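Local coordinates for protein putative phosphosugar isomerase (Clostridium difficile, PDB 3G68) that probably isomerises or binds phosphorylated sugars, as a double-SIS-domain protein related to the isomerase half of glucosamine-6-phosphate synthase, at residues G146-C149 / T150-N153; Q5-M8 / L9-P12. All coordinates share one frame; numbering follows the deposited sequence.

Contact 1: G146-C149 / T150-N153; sequences GYYC and TKLN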
ATOM      1  N   GLY B 146      22.734  43.425   0.063  1.00 11.86           N
ATOM      2  CA  GLY B 146      23.725  43.791   1.080  1.00 11.70           C
ATOM      3  C   GLY B 146      23.150  44.358   2.365  1.00 11.90           C
ATOM      4  O   GLY B 146      23.676  44.094   3.448  1.00 11.44           O
ATOM      5  N   TYR B 147      22.050  45.094   2.241  1.00 10.77           N
ATOM      6  CA  TYR B 147      21.346  45.641   3.394  1.00 11.06           C
ATOM      7  C   TYR B 147      20.812  44.481   4.253  1.00 10.55           C
ATOM      8  O   TYR B 147      21.117  44.428   5.438  1.00  9.33           O
ATOM      9  CB  TYR B 147      20.222  46.603   2.943  1.00 10.85           C
ATOM     10  CG  TYR B 147      19.387  47.181   4.078  1.00  8.95           C
ATOM     11  CD1 TYR B 147      19.979  47.931   5.095  1.00 10.87           C
ATOM     12  CD2 TYR B 147      18.009  46.961   4.153  1.00 10.71           C
ATOM     13  CE1 TYR B 147      19.225  48.455   6.125  1.00 10.50           C
ATOM     14  CE2 TYR B 147      17.252  47.478   5.210  1.00  7.78           C
ATOM     15  CZ  TYR B 147      17.872  48.234   6.176  1.00  6.43           C
ATOM     16  OH  TYR B 147      17.151  48.792   7.212  1.00  9.45           O
ATOM     17  N   TYR B 148      20.008  43.582   3.658  1.00 11.12           N
ATOM     18  CA  TYR B 148      19.469  42.393   4.346  1.00  9.60           C
ATOM     19  C   TYR B 148      20.573  41.516   4.971  1.00  9.86           C
ATOM     20  O   TYR B 148      20.480  41.113   6.126  1.00 10.02           O
ATOM     21  CB  TYR B 148      18.633  41.539   3.411  1.00  9.81           C
ATOM     22  CG  TYR B 148      17.317  42.180   3.047  1.00  9.09           C
ATOM     23  CD1 TYR B 148      16.301  42.332   4.000  1.00 12.23           C
ATOM     24  CD2 TYR B 148      17.071  42.608   1.754  1.00 10.75           C
ATOM     25  CE1 TYR B 148      15.080  42.926   3.667  1.00 14.96           C
ATOM     26  CE2 TYR B 148      15.849  43.183   1.410  1.00 12.85           C
ATOM     27  CZ  TYR B 148      14.871  43.343   2.369  1.00 12.13           C
ATOM     28  OH  TYR B 148      13.669  43.915   2.057  1.00 12.20           O
ATOM     29  N   CYS B 149      21.622  41.228   4.202  1.00  9.82           N
ATOM     30  CA  CYS B 149      22.676  40.371   4.709  1.00 10.05           C
ATOM     31  C   CYS B 149      23.490  41.049   5.825  1.00 10.62           C
ATOM     32  O   CYS B 149      24.008  40.345   6.675  1.00 12.83           O
ATOM     33  CB  CYS B 149      23.583  39.886   3.579  1.00 10.92           C
ATOM     34  SG  CYS B 149      22.809  38.809   2.379  1.00 13.10           S
ATOM     35  N   THR B 150      23.574  42.388   5.851  1.00 10.71           N
ATOM     36  CA  THR B 150      24.309  43.118   6.912  1.00 11.58           C
ATOM     37  C   THR B 150      23.459  43.115   8.208  1.00 12.63           C
ATOM     38  O   THR B 150      23.966  42.854   9.316  1.00 13.82           O
ATOM     39  CB  THR B 150      24.695  44.557   6.445  1.00 13.84           C
ATOM     40  OG1 THR B 150      25.602  44.454   5.320  1.00  9.81           O
ATOM     41  CG2 THR B 150      25.338  45.380   7.575  1.00  9.07           C
ATOM     42  N   LYS B 151      22.154  43.374   8.081  1.00 10.46           N
ATOM     43  CA  LYS B 151      21.256  43.250   9.227  1.00 10.62           C
ATOM     44  C   LYS B 151      21.326  41.826   9.823  1.00 10.47           C
ATOM     45  O   LYS B 151      21.424  41.670  11.028  1.00  9.50           O
ATOM     46  CB  LYS B 151      19.822  43.556   8.851  1.00  9.85           C
ATOM     47  CG  LYS B 151      19.567  45.012   8.470  1.00 10.84           C
ATOM     48  CD  LYS B 151      18.063  45.257   8.317  1.00 10.11           C
ATOM     49  CE  LYS B 151      17.452  44.577   7.058  1.00  7.90           C
ATOM     50  NZ  LYS B 151      16.041  44.957   6.863  1.00  8.79           N
ATOM     51  N   LEU B 152      21.281  40.804   8.968  1.00 11.30           N
ATOM     52  CA  LEU B 152      21.381  39.418   9.435  1.00 10.83           C
ATOM     53  C   LEU B 152      22.696  39.199  10.174  1.00 11.32           C
ATOM     54  O   LEU B 152      22.713  38.627  11.254  1.00 13.32           O
ATOM     55  CB  LEU B 152      21.307  38.430   8.269  1.00 10.51           C
ATOM     56  CG  LEU B 152      21.412  36.934   8.573  1.00 11.12           C
ATOM     57  CD1 LEU B 152      20.394  36.453   9.610  1.00  8.39           C
ATOM     58  CD2 LEU B 152      21.191  36.164   7.259  1.00  9.60           C
ATOM     59  N   ASN B 153      23.786  39.670   9.590  1.00 12.00           N
ATOM     60  CA  ASN B 153      25.140  39.517  10.171  1.00 13.06           C
ATOM     61  C   ASN B 153      25.246  40.119  11.575  1.00 13.31           C
ATOM     62  O   ASN B 153      25.845  39.522  12.483  1.00 12.15           O
ATOM     63  CB  ASN B 153      26.204  40.137   9.240  1.00 14.37           C
ATOM     64  CG  ASN B 153      27.375  39.201   8.987  1.00 15.71           C
ATOM     65  OD1 ASN B 153      27.176  38.016   8.690  1.00 19.06           O
ATOM     66  ND2 ASN B 153      28.594  39.720   9.079  1.00 17.66           N
TER
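Tyr147 sets its CG anti to the backbone N (chi1 177°), and Lys151, one helical turn on, bends its otherwise extended chain at chi3 (-71°). The ring and the lysine chain meet at a slant. CE of Lys151 rests over one face of the Tyr147 ring, 3.9 Å from its centroid, as a CH-pi contact offset toward the rim. NZ then comes 3.2 Å from CE2 of Tyr147. Tyr148 runs alongside the same lysine, and its CD1 lies 3.9 Å from Lys151 NZ. The ammonium end has its main partners outside this turn: Thr311 by a hydrogen bond and Asp222 by a salt bridge. Tyr147 OH is also hydrogen-bonded to Asp222, so ring and lysine share one carboxylate. This is the start of helix 145-165 of the SIS-domain fold, buried here, with Thr150 on Ser48 of helix 43-59 and Leu152 on Met15 of helix 4-20. Thr150 folds back on its own helix. Its OG1 gives a hydrogen bond of 2.7 Å to Gly146 O, and its N binds the same oxygen at 2.9 Å. The two donors reach Gly146 O from opposite faces of its plane; the OG1 bond gives the buried hydroxyl a partner within the helix. Lys151 N to Tyr147 O is a nearly straight helical bond at 174°. Leu152 N to Tyr148 O and Asn153 N to Cys149 O continue the pattern, each at 3.0 Å.

Contact 2: Q5-M8 / L9-P12; sequences QDYM and LETP
Glu10 lies alongside the Tyr7 ring, with both side chains pointing the same way. Its OE2 sits in the ring plane at the edge, 3.6 Å from CD1 of Tyr7. Carboxylate and ring are nearly coplanar, 26° apart. The glutamate reaches there because CG stands anti to its backbone N (chi1 -165°) and the chain beyond is extended. Both polar ends are held from outside these two turns. Glu10 OE2 forms a salt bridge with Lys145, and OE1 forms one with Arg14. Two cationic partners would probably keep the carboxylate ionised. Tyr7 OH is hydrogen-bonded to Lys139 N. Further along, Thr11 OG1 donates to Tyr7 O at 2.8 Å, a bond that holds the buried hydroxyl against its own helix. Leu9 leans over the preceding turn, with CG 3.3 Å from Gln5 O. Leu9 N also binds Gln5 O, at 2.9 Å and almost straight (171°). Glu10 N to Asp6 O follows at 3.0 Å. Thr11 N bonds to Met8 O, three residues back, at 3.0 Å. Pro12 has no N-H to give, and its CD lies 3.7 Å from Met8 O. The selenomethionine side chain of Met8 packs on Val316 and Gln319 of helix 316-324. A turn kinked at an internal proline is the motif here, within the N-terminal helix 4-20.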
ATOM      1  N   GLN B   5      16.483  43.662  -9.105  1.00  9.70           N
ATOM      2  CA  GLN B   5      15.608  42.489  -8.917  1.00  9.74           C
ATOM      3  C   GLN B   5      16.425  41.191  -8.796  1.00 11.72           C
ATOM      4  O   GLN B   5      16.085  40.332  -7.971  1.00 12.57           O
ATOM      5  CB  GLN B   5      14.591  42.341 -10.038  1.00  8.72           C
ATOM      6  CG  GLN B   5      13.567  43.486 -10.231  1.00 12.18           C
ATOM      7  CD  GLN B   5      13.998  44.596 -11.211  1.00  9.64           C
ATOM      8  OE1 GLN B   5      15.110  45.112 -11.165  1.00 12.64           O
ATOM      9  NE2 GLN B   5      13.104  44.938 -12.114  1.00 11.88           N
ATOM     10  N   ASP B   6      17.481  41.065  -9.613  1.00 10.31           N
ATOM     11  CA  ASP B   6      18.378  39.908  -9.559  1.00 13.13           C
ATOM     12  C   ASP B   6      18.998  39.785  -8.171  1.00 13.14           C
ATOM     13  O   ASP B   6      18.986  38.695  -7.592  1.00 11.31           O
ATOM     14  CB  ASP B   6      19.491  39.970 -10.615  1.00 13.65           C
ATOM     15  CG  ASP B   6      18.964  39.865 -12.044  1.00 13.95           C
ATOM     16  OD1 ASP B   6      17.992  39.140 -12.310  1.00 14.18           O
ATOM     17  OD2 ASP B   6      19.528  40.527 -12.920  1.00 20.87           O
ATOM     18  N   TYR B   7      19.522  40.901  -7.657  1.00 12.08           N
ATOM     19  CA  TYR B   7      20.136  40.922  -6.347  1.00 11.26           C
ATOM     20  C   TYR B   7      19.131  40.672  -5.246  1.00 10.96           C
ATOM     21  O   TYR B   7      19.487  39.981  -4.289  1.00 14.02           O
ATOM     22  CB  TYR B   7      20.934  42.201  -6.103  1.00 11.60           C
ATOM     23  CG  TYR B   7      22.156  42.347  -6.980  1.00 11.91           C
ATOM     24  CD1 TYR B   7      23.127  41.339  -7.033  1.00 11.72           C
ATOM     25  CD2 TYR B   7      22.402  43.530  -7.692  1.00 14.20           C
ATOM     26  CE1 TYR B   7      24.272  41.481  -7.812  1.00 13.97           C
ATOM     27  CE2 TYR B   7      23.563  43.681  -8.469  1.00 11.23           C
ATOM     28  CZ  TYR B   7      24.474  42.649  -8.531  1.00 16.67           C
ATOM     29  OH  TYR B   7      25.609  42.783  -9.272  1.00 14.13           O
HETATM   30  N   MSE B   8      17.908  41.221  -5.356  1.00 11.27           N
HETATM   31  CA  MSE B   8      16.835  40.922  -4.359  1.00 11.51           C
HETATM   32  C   MSE B   8      16.518  39.412  -4.347  1.00 12.07           C
HETATM   33  O   MSE B   8      16.557  38.774  -3.308  1.00 11.83           O
HETATM   34  CB  MSE B   8      15.558  41.716  -4.633  1.00 11.69           C
HETATM   35  CG  MSE B   8      15.695  43.175  -4.323  1.00  7.05           C
HETATM   36 SE   MSE B   8      14.114  44.127  -4.868  0.75 14.22          SE
HETATM   37  CE  MSE B   8      12.962  43.317  -3.302  1.00  8.51           C
ATOM     38  N   LEU B   9      16.267  38.847  -5.525  1.00 12.46           N
ATOM     39  CA  LEU B   9      15.956  37.419  -5.651  1.00 13.05           C
ATOM     40  C   LEU B   9      17.077  36.474  -5.148  1.00 14.35           C
ATOM     41  O   LEU B   9      16.762  35.373  -4.659  1.00 12.86           O
ATOM     42  CB  LEU B   9      15.518  37.082  -7.083  1.00 12.76           C
ATOM     43  CG  LEU B   9      14.182  37.720  -7.476  1.00 14.81           C
ATOM     44  CD1 LEU B   9      13.864  37.464  -8.946  1.00 10.04           C
ATOM     45  CD2 LEU B   9      13.036  37.237  -6.622  1.00 10.22           C
ATOM     46  N   GLU B  10      18.344  36.918  -5.221  1.00 12.58           N
ATOM     47  CA  GLU B  10      19.508  36.163  -4.694  1.00 12.97           C
ATOM     48  C   GLU B  10      19.579  36.161  -3.154  1.00 12.22           C
ATOM     49  O   GLU B  10      20.255  35.319  -2.538  1.00 13.02           O
ATOM     50  CB  GLU B  10      20.796  36.863  -5.177  1.00 12.21           C
ATOM     51  CG  GLU B  10      22.044  36.070  -5.032  1.00 20.01           C
ATOM     52  CD  GLU B  10      23.301  36.835  -5.398  1.00 13.82           C
ATOM     53  OE1 GLU B  10      24.377  36.243  -5.207  1.00 17.99           O
ATOM     54  OE2 GLU B  10      23.257  37.989  -5.855  1.00 12.03           O
ATOM     55  N   THR B  11      18.927  37.146  -2.535  1.00 11.35           N
ATOM     56  CA  THR B  11      19.042  37.400  -1.108  1.00  9.36           C
ATOM     57  C   THR B  11      18.732  36.188  -0.183  1.00  9.56           C
ATOM     58  O   THR B  11      19.578  35.851   0.642  1.00  9.78           O
ATOM     59  CB  THR B  11      18.337  38.733  -0.708  1.00 10.13           C
ATOM     60  OG1 THR B  11      18.885  39.788  -1.519  1.00 10.99           O
ATOM     61  CG2 THR B  11      18.607  39.061   0.755  1.00 11.99           C
ATOM     62  N   PRO B  12      17.572  35.503  -0.330  1.00 10.07           N
ATOM     63  CA  PRO B  12      17.392  34.320   0.529  1.00  9.65           C
ATOM     64  C   PRO B  12      18.529  33.253   0.476  1.00  9.29           C
ATOM     65  O   PRO B  12      18.956  32.784   1.539  1.00  8.74           O
ATOM     66  CB  PRO B  12      16.031  33.766   0.080  1.00 11.66           C
ATOM     67  CG  PRO B  12      15.309  35.001  -0.416  1.00 11.18           C
ATOM     68  CD  PRO B  12      16.386  35.730  -1.170  1.00 10.87           C
TER

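How the contacts relate
Contact 2 lies on helix 4-20 and contact 1 on helix 145-165. Their centres are about 13 Å apart, and the two helices pack directly. Tyr148 CB of contact 1 meets Thr11 CG2 of contact 2 at 3.6 Å. Both contacts also touch Gln319 of helix 316-324: Tyr148 by a hydrogen bond, Met8 by packing. Contact 1 is the deeper: its centre lies about 7 Å from the centre of the chain, that of contact 2 about 15 Å. Lys145, just before contact 1, ties in Glu10 of contact 2 through a salt bridge, so the two helices are joined by a charged pair as well as by packing.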